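Local atomic coordinates of flavin-dependent thymidylate synthase (Thermus thermophilus, PDB entry 6J61), a protein that probably catalyses the reductive methylation of dUMP to dTMP, with methylenetetrahydrofolate as methyl donor and NADPH and the reduced flavin FADH2 as reductants. Residues G13-V18 against R194-A199; F75-W80 against T166-K171; F102-A107 against L131-Q136; E240-A245 against E258-V263. One frame throughout, in Å; residues are numbered along the deposited sequence.

Contact 1: G13-V18 against R194-A199; sequences GFVRLV and RQYARA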
# COMPACT_ATOMS: atom_id res chain seq x y z
N GLY A 13 -18.45 22.71 6.92
CA GLY A 13 -18.08 21.32 6.71
C GLY A 13 -18.76 20.32 7.62
O GLY A 13 -19.64 20.66 8.40
N PHE A 14 -18.37 19.05 7.51
CA PHE A 14 -18.95 18.01 8.34
C PHE A 14 -18.27 16.65 8.18
O PHE A 14 -17.42 16.46 7.31
CB PHE A 14 -20.46 17.88 8.06
CG PHE A 14 -20.80 17.46 6.64
CD1 PHE A 14 -20.71 16.12 6.25
CD2 PHE A 14 -21.23 18.40 5.70
CE1 PHE A 14 -21.06 15.73 4.95
CE2 PHE A 14 -21.58 18.01 4.40
CZ PHE A 14 -21.50 16.67 4.02
N VAL A 15 -18.64 15.71 9.05
CA VAL A 15 -18.13 14.36 9.02
C VAL A 15 -19.34 13.49 9.31
O VAL A 15 -20.02 13.69 10.32
CB VAL A 15 -17.04 14.13 10.10
CG1 VAL A 15 -16.67 12.66 10.17
CG2 VAL A 15 -15.80 14.95 9.78
N ARG A 16 -19.63 12.54 8.42
CA ARG A 16 -20.78 11.65 8.57
C ARG A 16 -20.37 10.17 8.41
O ARG A 16 -19.72 9.81 7.44
CB ARG A 16 -21.86 12.03 7.53
CG ARG A 16 -23.05 11.07 7.41
CD ARG A 16 -24.21 11.68 6.59
NE ARG A 16 -24.00 11.57 5.14
CZ ARG A 16 -24.14 10.44 4.45
NH1 ARG A 16 -24.48 9.31 5.07
NH2 ARG A 16 -23.92 10.42 3.15
N LEU A 17 -20.74 9.33 9.37
CA LEU A 17 -20.39 7.91 9.26
C LEU A 17 -21.33 7.24 8.26
O LEU A 17 -22.52 7.07 8.53
CB LEU A 17 -20.51 7.21 10.61
CG LEU A 17 -20.22 5.70 10.54
CD1 LEU A 17 -18.76 5.50 10.20
CD2 LEU A 17 -20.56 5.01 11.85
N VAL A 18 -20.81 6.84 7.10
CA VAL A 18 -21.64 6.21 6.10
C VAL A 18 -21.86 4.73 6.43
O VAL A 18 -23.00 4.29 6.52
CB VAL A 18 -21.04 6.41 4.69
CG1 VAL A 18 -21.83 5.64 3.65
CG2 VAL A 18 -21.07 7.89 4.36
N ARG A 194 -7.21 19.38 12.44
CA ARG A 194 -7.29 18.82 13.79
C ARG A 194 -8.76 18.66 14.17
O ARG A 194 -9.17 17.63 14.69
CB ARG A 194 -6.61 19.72 14.83
CG ARG A 194 -5.12 19.86 14.65
CD ARG A 194 -4.40 19.73 15.98
NE ARG A 194 -4.83 20.72 16.95
CZ ARG A 194 -4.53 22.01 16.86
NH1 ARG A 194 -3.81 22.45 15.85
NH2 ARG A 194 -4.95 22.85 17.80
N GLN A 195 -9.55 19.70 13.88
CA GLN A 195 -10.97 19.70 14.20
C GLN A 195 -11.67 18.55 13.51
O GLN A 195 -12.54 17.92 14.09
CB GLN A 195 -11.62 21.04 13.80
CG GLN A 195 -10.93 22.28 14.38
CD GLN A 195 -10.38 22.05 15.79
OE1 GLN A 195 -11.11 21.69 16.71
NE2 GLN A 195 -9.07 22.25 15.96
N TYR A 196 -11.28 18.26 12.27
CA TYR A 196 -11.89 17.14 11.56
C TYR A 196 -11.50 15.83 12.23
O TYR A 196 -12.30 14.91 12.32
CB TYR A 196 -11.45 17.13 10.08
CG TYR A 196 -12.29 18.03 9.21
CD1 TYR A 196 -13.51 17.59 8.69
CD2 TYR A 196 -11.89 19.34 8.93
CE1 TYR A 196 -14.31 18.43 7.91
CE2 TYR A 196 -12.67 20.19 8.16
CZ TYR A 196 -13.88 19.73 7.65
OH TYR A 196 -14.68 20.58 6.93
N ALA A 197 -10.26 15.75 12.69
CA ALA A 197 -9.80 14.54 13.36
C ALA A 197 -10.56 14.36 14.69
O ALA A 197 -10.84 13.24 15.11
CB ALA A 197 -8.28 14.63 13.60
N ARG A 198 -10.90 15.48 15.34
CA ARG A 198 -11.64 15.42 16.60
C ARG A 198 -13.02 14.81 16.34
O ARG A 198 -13.49 13.93 17.07
CB ARG A 198 -11.79 16.82 17.22
CG ARG A 198 -10.51 17.44 17.75
CD ARG A 198 -10.80 18.31 18.98
NE ARG A 198 -10.29 19.68 18.87
CZ ARG A 198 -9.06 20.07 19.22
NH1 ARG A 198 -8.19 19.19 19.71
NH2 ARG A 198 -8.70 21.34 19.07
N ALA A 199 -13.67 15.29 15.29
CA ALA A 199 -14.97 14.79 14.92
C ALA A 199 -14.90 13.27 14.73
O ALA A 199 -15.69 12.52 15.30
CB ALA A 199 -15.42 15.45 13.62
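In the ThyX fold, helix 191-207 packs against the antiparallel sheet, and here it meets the start of strand 13-21. The short axes are 8.7 Å apart and run in nearly the same direction, at 27°. The apolar part centres on Val15. Its CG2, anti to the carbonyl carbon, lies 3.7 Å from Tyr196 CD1 and 3.9 Å from Ala199 CB. Ile200 and Ile203 also touch Val15 and extend this apolar patch along the helix.

The polar part belongs to the Tyr196 ring. Its CG stands beside the backbone N (chi1 -85°), which sends the ring past the helix toward the strand. The ring turns its edge to the backbone, and Phe14 O lies in the ring plane, 3.7 Å from Tyr196 CE1. The hydroxyl donates a hydrogen bond to Lys71 O on strand 65-73. It therefore links the helix to the neighbouring strand. A leucine at Tyr196 would lose the hydroxyl and its bond to Lys71 O, and would probably loosen the packing along Gly13 and Phe14.

The hydroxyl also fits closely over Gly13. Tyr196 OH is 3.5 Å from Gly13 CA, and a CB on Gly13 would clash with it.

Contact 2: F75-W80 against T166-K171; sequences FVARQW and TEFYWK. With PO4 (phosphate ion), chain L.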
# COMPACT_ATOMS: atom_id res chain seq x y z
N PHE A 75 -7.66 22.87 0.91
CA PHE A 75 -6.37 22.81 1.59
C PHE A 75 -6.36 21.81 2.76
O PHE A 75 -5.32 21.31 3.16
CB PHE A 75 -5.90 24.21 2.06
CG PHE A 75 -6.59 24.73 3.28
CD1 PHE A 75 -7.90 25.19 3.22
CD2 PHE A 75 -5.93 24.75 4.51
CE1 PHE A 75 -8.54 25.68 4.35
CE2 PHE A 75 -6.56 25.24 5.64
CZ PHE A 75 -7.87 25.70 5.57
N VAL A 76 -7.54 21.51 3.30
CA VAL A 76 -7.59 20.52 4.36
C VAL A 76 -7.60 19.15 3.68
O VAL A 76 -6.98 18.19 4.16
CB VAL A 76 -8.84 20.70 5.23
CG1 VAL A 76 -9.06 19.49 6.12
CG2 VAL A 76 -8.68 21.93 6.09
N ALA A 77 -8.30 19.06 2.55
CA ALA A 77 -8.40 17.82 1.80
C ALA A 77 -7.04 17.29 1.36
O ALA A 77 -6.80 16.09 1.38
CB ALA A 77 -9.29 18.00 0.59
N ARG A 78 -6.15 18.20 0.96
CA ARG A 78 -4.82 17.83 0.51
C ARG A 78 -3.94 17.20 1.59
O ARG A 78 -3.12 16.32 1.29
CB ARG A 78 -4.12 19.03 -0.13
CG ARG A 78 -4.63 19.31 -1.53
CD ARG A 78 -4.13 20.63 -2.10
NE ARG A 78 -2.70 20.64 -2.37
CZ ARG A 78 -1.82 21.44 -1.75
NH1 ARG A 78 -2.24 22.28 -0.81
NH2 ARG A 78 -0.54 21.40 -2.08
N GLN A 79 -4.08 17.65 2.83
CA GLN A 79 -3.30 17.10 3.93
C GLN A 79 -3.91 15.76 4.27
O GLN A 79 -3.22 14.80 4.61
CB GLN A 79 -3.38 18.01 5.15
CG GLN A 79 -3.19 19.46 4.80
CD GLN A 79 -3.04 20.33 6.03
OE1 GLN A 79 -3.82 20.21 6.97
NE2 GLN A 79 -2.05 21.21 6.01
N TRP A 80 -5.22 15.71 4.18
CA TRP A 80 -5.93 14.50 4.47
C TRP A 80 -5.53 13.41 3.47
O TRP A 80 -5.35 12.25 3.84
CB TRP A 80 -7.43 14.75 4.38
CG TRP A 80 -8.27 13.77 5.12
CD1 TRP A 80 -8.15 12.40 5.11
CD2 TRP A 80 -9.40 14.06 5.95
NE1 TRP A 80 -9.14 11.83 5.89
CE2 TRP A 80 -9.92 12.83 6.41
CE3 TRP A 80 -10.02 15.25 6.34
CZ2 TRP A 80 -11.04 12.76 7.24
CZ3 TRP A 80 -11.14 15.18 7.16
CH2 TRP A 80 -11.63 13.94 7.61
N THR A 166 -15.07 21.04 -0.57
CA THR A 166 -15.12 19.88 -1.45
C THR A 166 -15.62 18.68 -0.65
O THR A 166 -15.50 18.67 0.57
CB THR A 166 -13.73 19.57 -2.05
OG1 THR A 166 -13.80 18.39 -2.86
CG2 THR A 166 -12.70 19.35 -0.94
N GLU A 167 -16.19 17.69 -1.32
CA GLU A 167 -16.70 16.53 -0.61
C GLU A 167 -16.09 15.25 -1.12
O GLU A 167 -15.69 15.17 -2.29
CB GLU A 167 -18.21 16.38 -0.76
CG GLU A 167 -19.01 17.59 -0.39
CD GLU A 167 -20.50 17.30 -0.47
OE1 GLU A 167 -21.28 18.27 -0.49
OE2 GLU A 167 -20.89 16.11 -0.51
N PHE A 168 -16.05 14.25 -0.25
CA PHE A 168 -15.51 12.95 -0.60
C PHE A 168 -15.89 11.85 0.38
O PHE A 168 -16.37 12.11 1.49
CB PHE A 168 -13.99 13.01 -0.72
CG PHE A 168 -13.30 13.49 0.54
CD1 PHE A 168 -13.05 14.85 0.74
CD2 PHE A 168 -12.84 12.58 1.50
CE1 PHE A 168 -12.34 15.30 1.86
CE2 PHE A 168 -12.13 13.02 2.63
CZ PHE A 168 -11.88 14.39 2.81
N TYR A 169 -15.69 10.61 -0.05
CA TYR A 169 -15.94 9.43 0.76
C TYR A 169 -14.56 8.96 1.20
O TYR A 169 -13.66 8.82 0.37
CB TYR A 169 -16.63 8.34 -0.06
CG TYR A 169 -18.13 8.34 0.07
CD1 TYR A 169 -18.85 9.53 0.08
CD2 TYR A 169 -18.84 7.13 0.19
CE1 TYR A 169 -20.23 9.54 0.21
CE2 TYR A 169 -20.23 7.12 0.32
CZ TYR A 169 -20.92 8.33 0.33
OH TYR A 169 -22.30 8.34 0.46
N TRP A 170 -14.39 8.73 2.49
CA TRP A 170 -13.12 8.28 3.03
C TRP A 170 -13.35 6.91 3.68
O TRP A 170 -14.12 6.77 4.63
CB TRP A 170 -12.61 9.32 4.05
CG TRP A 170 -11.27 9.03 4.66
CD1 TRP A 170 -11.02 8.50 5.90
CD2 TRP A 170 -9.99 9.26 4.07
NE1 TRP A 170 -9.66 8.38 6.11
CE2 TRP A 170 -9.01 8.83 5.00
CE3 TRP A 170 -9.57 9.78 2.84
CZ2 TRP A 170 -7.64 8.91 4.73
CZ3 TRP A 170 -8.20 9.86 2.57
CH2 TRP A 170 -7.25 9.42 3.52
N LYS A 171 -12.68 5.90 3.13
CA LYS A 171 -12.78 4.52 3.63
C LYS A 171 -11.43 4.09 4.21
O LYS A 171 -10.43 4.06 3.49
CB LYS A 171 -13.17 3.57 2.50
CG LYS A 171 -13.58 2.19 2.98
CD LYS A 171 -12.43 1.20 3.04
CE LYS A 171 -12.11 0.65 1.68
NZ LYS A 171 -10.86 -0.16 1.67
P PO4 L . 0.46 21.65 3.19
O1 PO4 L . -0.94 21.98 3.54
O2 PO4 L . 1.01 22.71 2.31
O3 PO4 L . 0.50 20.34 2.48
O4 PO4 L . 1.28 21.55 4.43
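Trp80 lies at the centre of an aromatic cluster between helix 74-80 and strand 165-173. Its pyrrole edge points at the face of Trp170. Trp80 NE1 sits over the middle of that indole, 3.1 Å from Trp170 CE2, and the planes are 68° apart. Trp80 offers a face of its own to Phe168. The tip of that ring, Phe168 CZ, is 4.0 Å from Trp80 CD2, so this pair is also edge-to-face. Closer to the start of the helix, Ala77 CB touches Thr166 CG2 at 4.0 Å.

Torsions set up the cluster. Trp80 and Trp170 both have CG anti to the backbone N. Phe168 takes the crowded position between N and the carbonyl carbon (chi1 57°).

Further out, Phe180 stacks on Trp80, and Gln172 OE1 bonds Trp170 NE1. Thr166 OG1 bonds Glu90. On the helix, extended Gln79 reaches a phosphate ion, with NE2 2.8 Å from PO4 O1. Arg82 and, from the third subunit, Ser92, Gly93 and Arg157 also bind that ion.

All five are predicted dUMP-binding residues, so the ion probably marks the nucleotide phosphate site. In the cluster, Trp80 probably turns its N-H to the pi electrons of Trp170.

Contact 3: F102-A107 against L131-Q136; sequences FYEPEA and LLRKVQ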
# COMPACT_ATOMS: atom_id res chain seq x y z
N PHE A 102 -17.25 28.61 0.64
CA PHE A 102 -15.90 28.84 1.10
C PHE A 102 -15.77 28.82 2.60
O PHE A 102 -16.70 29.18 3.33
CB PHE A 102 -15.38 30.19 0.59
CG PHE A 102 -15.33 30.29 -0.89
CD1 PHE A 102 -16.48 30.56 -1.62
CD2 PHE A 102 -14.13 30.12 -1.57
CE1 PHE A 102 -16.44 30.66 -3.01
CE2 PHE A 102 -14.08 30.21 -2.95
CZ PHE A 102 -15.24 30.49 -3.67
N TYR A 103 -14.61 28.38 3.06
CA TYR A 103 -14.32 28.32 4.48
C TYR A 103 -13.84 29.68 4.98
O TYR A 103 -12.75 30.13 4.63
CB TYR A 103 -13.24 27.28 4.75
CG TYR A 103 -12.52 27.52 6.05
CD1 TYR A 103 -13.21 27.49 7.27
CD2 TYR A 103 -11.15 27.77 6.07
CE1 TYR A 103 -12.56 27.71 8.47
CE2 TYR A 103 -10.48 27.99 7.28
CZ TYR A 103 -11.19 27.96 8.48
OH TYR A 103 -10.53 28.14 9.67
N GLU A 104 -14.66 30.33 5.79
CA GLU A 104 -14.27 31.62 6.33
C GLU A 104 -13.93 31.39 7.80
O GLU A 104 -14.80 31.08 8.61
CB GLU A 104 -15.40 32.63 6.14
CG GLU A 104 -15.71 32.89 4.66
CD GLU A 104 -16.69 34.04 4.44
OE1 GLU A 104 -16.41 35.16 4.93
OE2 GLU A 104 -17.71 33.84 3.75
N PRO A 105 -12.65 31.52 8.15
CA PRO A 105 -12.19 31.32 9.52
C PRO A 105 -12.91 32.18 10.55
O PRO A 105 -13.45 33.23 10.23
CB PRO A 105 -10.71 31.64 9.43
CG PRO A 105 -10.66 32.69 8.37
CD PRO A 105 -11.59 32.12 7.33
N GLU A 106 -12.92 31.69 11.78
CA GLU A 106 -13.53 32.40 12.90
C GLU A 106 -12.63 33.61 13.06
O GLU A 106 -13.09 34.73 13.26
CB GLU A 106 -13.46 31.54 14.16
CG GLU A 106 -14.56 31.77 15.16
CD GLU A 106 -15.80 30.96 14.86
OE1 GLU A 106 -16.31 31.06 13.72
OE2 GLU A 106 -16.26 30.22 15.76
N ALA A 107 -11.33 33.36 12.95
CA ALA A 107 -10.31 34.40 13.08
C ALA A 107 -8.98 33.88 12.53
O ALA A 107 -8.70 32.69 12.59
CB ALA A 107 -10.16 34.80 14.54
N LEU A 131 -10.93 41.17 2.86
CA LEU A 131 -9.78 40.85 2.02
C LEU A 131 -9.94 39.43 1.48
O LEU A 131 -9.86 39.20 0.28
CB LEU A 131 -8.47 40.95 2.81
CG LEU A 131 -7.24 41.49 2.06
CD1 LEU A 131 -7.49 42.94 1.70
CD2 LEU A 131 -5.98 41.39 2.93
N LEU A 132 -10.17 38.50 2.40
CA LEU A 132 -10.38 37.10 2.04
C LEU A 132 -11.70 37.02 1.30
O LEU A 132 -11.81 36.38 0.26
CB LEU A 132 -10.44 36.23 3.29
CG LEU A 132 -10.96 34.80 3.07
CD1 LEU A 132 -10.04 34.06 2.11
CD2 LEU A 132 -11.05 34.07 4.39
N ARG A 133 -12.72 37.67 1.86
CA ARG A 133 -14.04 37.67 1.26
C ARG A 133 -13.99 38.26 -0.15
O ARG A 133 -14.67 37.78 -1.06
CB ARG A 133 -15.02 38.46 2.13
CG ARG A 133 -15.40 37.74 3.42
CD ARG A 133 -16.34 38.58 4.30
NE ARG A 133 -16.74 37.82 5.49
CZ ARG A 133 -17.41 38.33 6.52
NH1 ARG A 133 -17.78 39.60 6.54
NH2 ARG A 133 -17.71 37.54 7.55
N LYS A 134 -13.16 39.29 -0.31
CA LYS A 134 -13.00 39.97 -1.59
C LYS A 134 -12.49 39.02 -2.67
O LYS A 134 -13.17 38.78 -3.68
CB LYS A 134 -12.03 41.14 -1.43
CG LYS A 134 -12.36 42.36 -2.26
CD LYS A 134 -12.22 42.11 -3.75
CE LYS A 134 -12.51 43.39 -4.56
NZ LYS A 134 -13.93 43.88 -4.42
N VAL A 135 -11.30 38.47 -2.47
CA VAL A 135 -10.70 37.56 -3.44
C VAL A 135 -11.60 36.34 -3.71
O VAL A 135 -11.59 35.79 -4.81
CB VAL A 135 -9.29 37.09 -3.00
CG1 VAL A 135 -8.66 38.12 -2.09
CG2 VAL A 135 -9.35 35.73 -2.33
N GLN A 136 -12.36 35.92 -2.71
CA GLN A 136 -13.26 34.79 -2.92
C GLN A 136 -14.30 35.23 -3.94
O GLN A 136 -14.68 34.47 -4.83
CB GLN A 136 -13.98 34.40 -1.62
CG GLN A 136 -13.08 33.89 -0.52
CD GLN A 136 -13.85 33.50 0.73
OE1 GLN A 136 -13.27 33.20 1.76
NE2 GLN A 136 -15.17 33.51 0.63
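Glu104 OE1 is the best-held polar atom here, and a single hydrogen bond across the contact grips it. Arg133 NE donates that bond over 2.7 Å at 156°, as part of a salt bridge. The oxygen is met nearly along its C-O axis and lies in the guanidinium plane. The carboxylate and guanidinium planes stand 83° apart, so the pair meets through one N-H and not side by side. Arg133 CG also packs against the oxygen, 3.2 Å from Glu104 OE1. The Arg133 chain is extended from CG to NE.

Next to this pair, Gln136 and Phe102 reach toward each other, tip to tip. Gln136 CB sits over the centre of the Phe102 ring, 4.3 Å from its centroid, in a CH-pi contact. The amide lies only 17° from the ring plane, and Gln136 NE2 reaches Phe102 CB at 3.3 Å. Gln136 OE1 has a weak bond to Asn163 ND2. At the other end, Pro105 CD and Leu132 CD2 also meet at their tips, 3.6 Å apart.

Asp11 OD2 takes the Glu104 N-H and helps to hold the loop. An alanine at Glu104 would lose the carboxylate and would probably free the end of Arg133 and loosen the loop from the helix.

The helix also faces the third subunit, where Leu132 packs on Val159 of that subunit. In this ThyX subunit the loop after strand 87-90 is laid on the first turn of helix 132-148.

Contact 4: E240-A245 against E258-V263; sequences EVYEKA and EALEKV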
# COMPACT_ATOMS: atom_id res chain seq x y z
N GLU A 240 12.87 -1.49 41.28
CA GLU A 240 11.99 -1.54 42.44
C GLU A 240 11.17 -0.26 42.63
O GLU A 240 9.95 -0.31 42.80
CB GLU A 240 12.83 -1.81 43.70
CG GLU A 240 12.12 -1.61 45.03
CD GLU A 240 11.22 -2.78 45.42
OE1 GLU A 240 10.52 -2.67 46.45
OE2 GLU A 240 11.23 -3.80 44.69
N VAL A 241 11.85 0.88 42.61
CA VAL A 241 11.19 2.18 42.79
C VAL A 241 10.14 2.44 41.72
O VAL A 241 9.01 2.82 42.03
CB VAL A 241 12.23 3.33 42.75
CG1 VAL A 241 11.55 4.67 42.94
CG2 VAL A 241 13.28 3.12 43.83
N TYR A 242 10.53 2.24 40.47
CA TYR A 242 9.65 2.46 39.33
C TYR A 242 8.44 1.57 39.47
O TYR A 242 7.30 2.03 39.35
CB TYR A 242 10.40 2.14 38.01
CG TYR A 242 9.69 2.60 36.75
CD1 TYR A 242 8.98 3.81 36.72
CD2 TYR A 242 9.75 1.86 35.58
CE1 TYR A 242 8.36 4.25 35.56
CE2 TYR A 242 9.13 2.29 34.41
CZ TYR A 242 8.43 3.49 34.41
OH TYR A 242 7.80 3.92 33.26
N GLU A 243 8.69 0.30 39.75
CA GLU A 243 7.63 -0.68 39.91
C GLU A 243 6.59 -0.25 40.94
O GLU A 243 5.39 -0.22 40.64
CB GLU A 243 8.22 -2.02 40.31
CG GLU A 243 7.20 -3.10 40.50
CD GLU A 243 7.81 -4.36 41.05
OE1 GLU A 243 8.44 -4.27 42.13
OE2 GLU A 243 7.67 -5.42 40.41
N LYS A 244 7.02 0.08 42.15
CA LYS A 244 6.06 0.51 43.17
C LYS A 244 5.21 1.65 42.63
O LYS A 244 3.98 1.59 42.68
CB LYS A 244 6.77 0.94 44.46
CG LYS A 244 7.25 -0.23 45.32
CD LYS A 244 7.81 0.22 46.66
CE LYS A 244 8.24 -0.98 47.50
NZ LYS A 244 8.91 -0.61 48.79
N ALA A 245 5.86 2.68 42.10
CA ALA A 245 5.15 3.84 41.55
C ALA A 245 4.08 3.43 40.53
O ALA A 245 2.98 3.97 40.52
CB ALA A 245 6.14 4.81 40.91
N GLU A 258 6.31 -5.43 31.54
CA GLU A 258 6.63 -4.77 30.28
C GLU A 258 7.08 -3.33 30.49
O GLU A 258 8.11 -2.92 29.95
CB GLU A 258 5.42 -4.81 29.35
CG GLU A 258 5.13 -6.18 28.77
CD GLU A 258 3.74 -6.28 28.16
OE1 GLU A 258 3.16 -5.22 27.81
OE2 GLU A 258 3.22 -7.40 28.02
N ALA A 259 6.31 -2.56 31.26
CA ALA A 259 6.64 -1.16 31.52
C ALA A 259 8.05 -1.04 32.08
O ALA A 259 8.78 -0.10 31.78
CB ALA A 259 5.64 -0.56 32.51
N LEU A 260 8.43 -2.01 32.91
CA LEU A 260 9.76 -2.01 33.49
C LEU A 260 10.76 -2.41 32.41
O LEU A 260 11.81 -1.78 32.27
CB LEU A 260 9.84 -3.01 34.65
CG LEU A 260 9.02 -2.71 35.90
CD1 LEU A 260 9.16 -3.86 36.88
CD2 LEU A 260 9.50 -1.42 36.52
N GLU A 261 10.42 -3.45 31.65
CA GLU A 261 11.30 -3.93 30.59
C GLU A 261 11.50 -2.89 29.48
O GLU A 261 12.38 -3.04 28.64
CB GLU A 261 10.76 -5.25 30.01
CG GLU A 261 10.69 -6.39 31.04
CD GLU A 261 10.28 -7.74 30.45
OE1 GLU A 261 9.18 -7.83 29.85
OE2 GLU A 261 11.05 -8.72 30.58
N LYS A 262 10.69 -1.84 29.50
CA LYS A 262 10.81 -0.78 28.51
C LYS A 262 11.92 0.19 28.90
O LYS A 262 12.54 0.81 28.04
CB LYS A 262 9.51 0.02 28.41
CG LYS A 262 8.33 -0.69 27.78
CD LYS A 262 7.17 0.29 27.71
CE LYS A 262 5.91 -0.31 27.13
NZ LYS A 262 4.87 0.73 27.14
N VAL A 263 12.16 0.31 30.20
CA VAL A 263 13.17 1.21 30.73
C VAL A 263 14.48 0.50 31.09
O VAL A 263 15.57 1.05 30.90
CB VAL A 263 12.64 1.93 32.00
CG1 VAL A 263 13.78 2.59 32.77
CG2 VAL A 263 11.59 2.97 31.61
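This is an apolar helix-helix contact in a helical hairpin near the C terminus. Helix 239-249 turns back into helix 253-263, probably within the extra C-terminal domain of this enzyme. The short axes come within 10.2 Å and run in largely opposite directions, at 143°. The backbones are nearest at Glu243 and Leu260, whose CA atoms are 6.9 Å apart.

Leu260 and Tyr242 share most of the contact. Leu260 CG stands beside the backbone N (chi1 -67°), and the branch then swings toward the other helix. Leu260 CD2 lies 3.4 Å from Tyr242 CD2. The same methyl also lies 3.7 Å from the backbone Glu243 N. The other methyl, Leu260 CD1, rests against the base of the glutamate, 4.0 Å from Glu243 CB.

Tyr242 has CG anti to the backbone N, so its ring extends across to the second helix. It slides past Leu260 in the opposite direction. Its edge meets the backbone, with Tyr242 CE2 3.6 Å from Ala259 O. The same carbon meets the valine tip to tip, 3.8 Å from Val263 CG2.

The hairpin is tied to its surroundings at several points. Glu258 bonds Arg54 and His55, the latter part of a FAD pocket. Lys262 makes a salt bridge to Glu229 of the fourth subunit, and Leu225 of that subunit packs on Tyr242.

The two segments share no hydrogen bond or salt bridge. The chemistry therefore implies that methyl and ring contacts hold them together, while charged groups such as Glu258 and Lys262 bind elsewhere.

How the contacts relate
From the N terminus, strand 13-18 opens the longest loop, which contact 1 closes at helix segment 194-199. Contact 2 is nested inside it and joins 75-80 to 166-171. Contact 3 is nested again inside contact 2, between 102-107 and 131-136. Contact 4 follows in series, after contact 1 has closed. Contacts 1 and 2 reach the same sheet and touch, with Tyr196 CB 3.5 Å from Trp80 CZ3. Contacts 2 and 3 meet through Phe75 CE1 and Tyr103 CD2, 3.8 Å apart, and both reach the third subunit. Contact 4 lies apart, its centre about 38 Å from that of contact 1, and ties together the C-terminal helices.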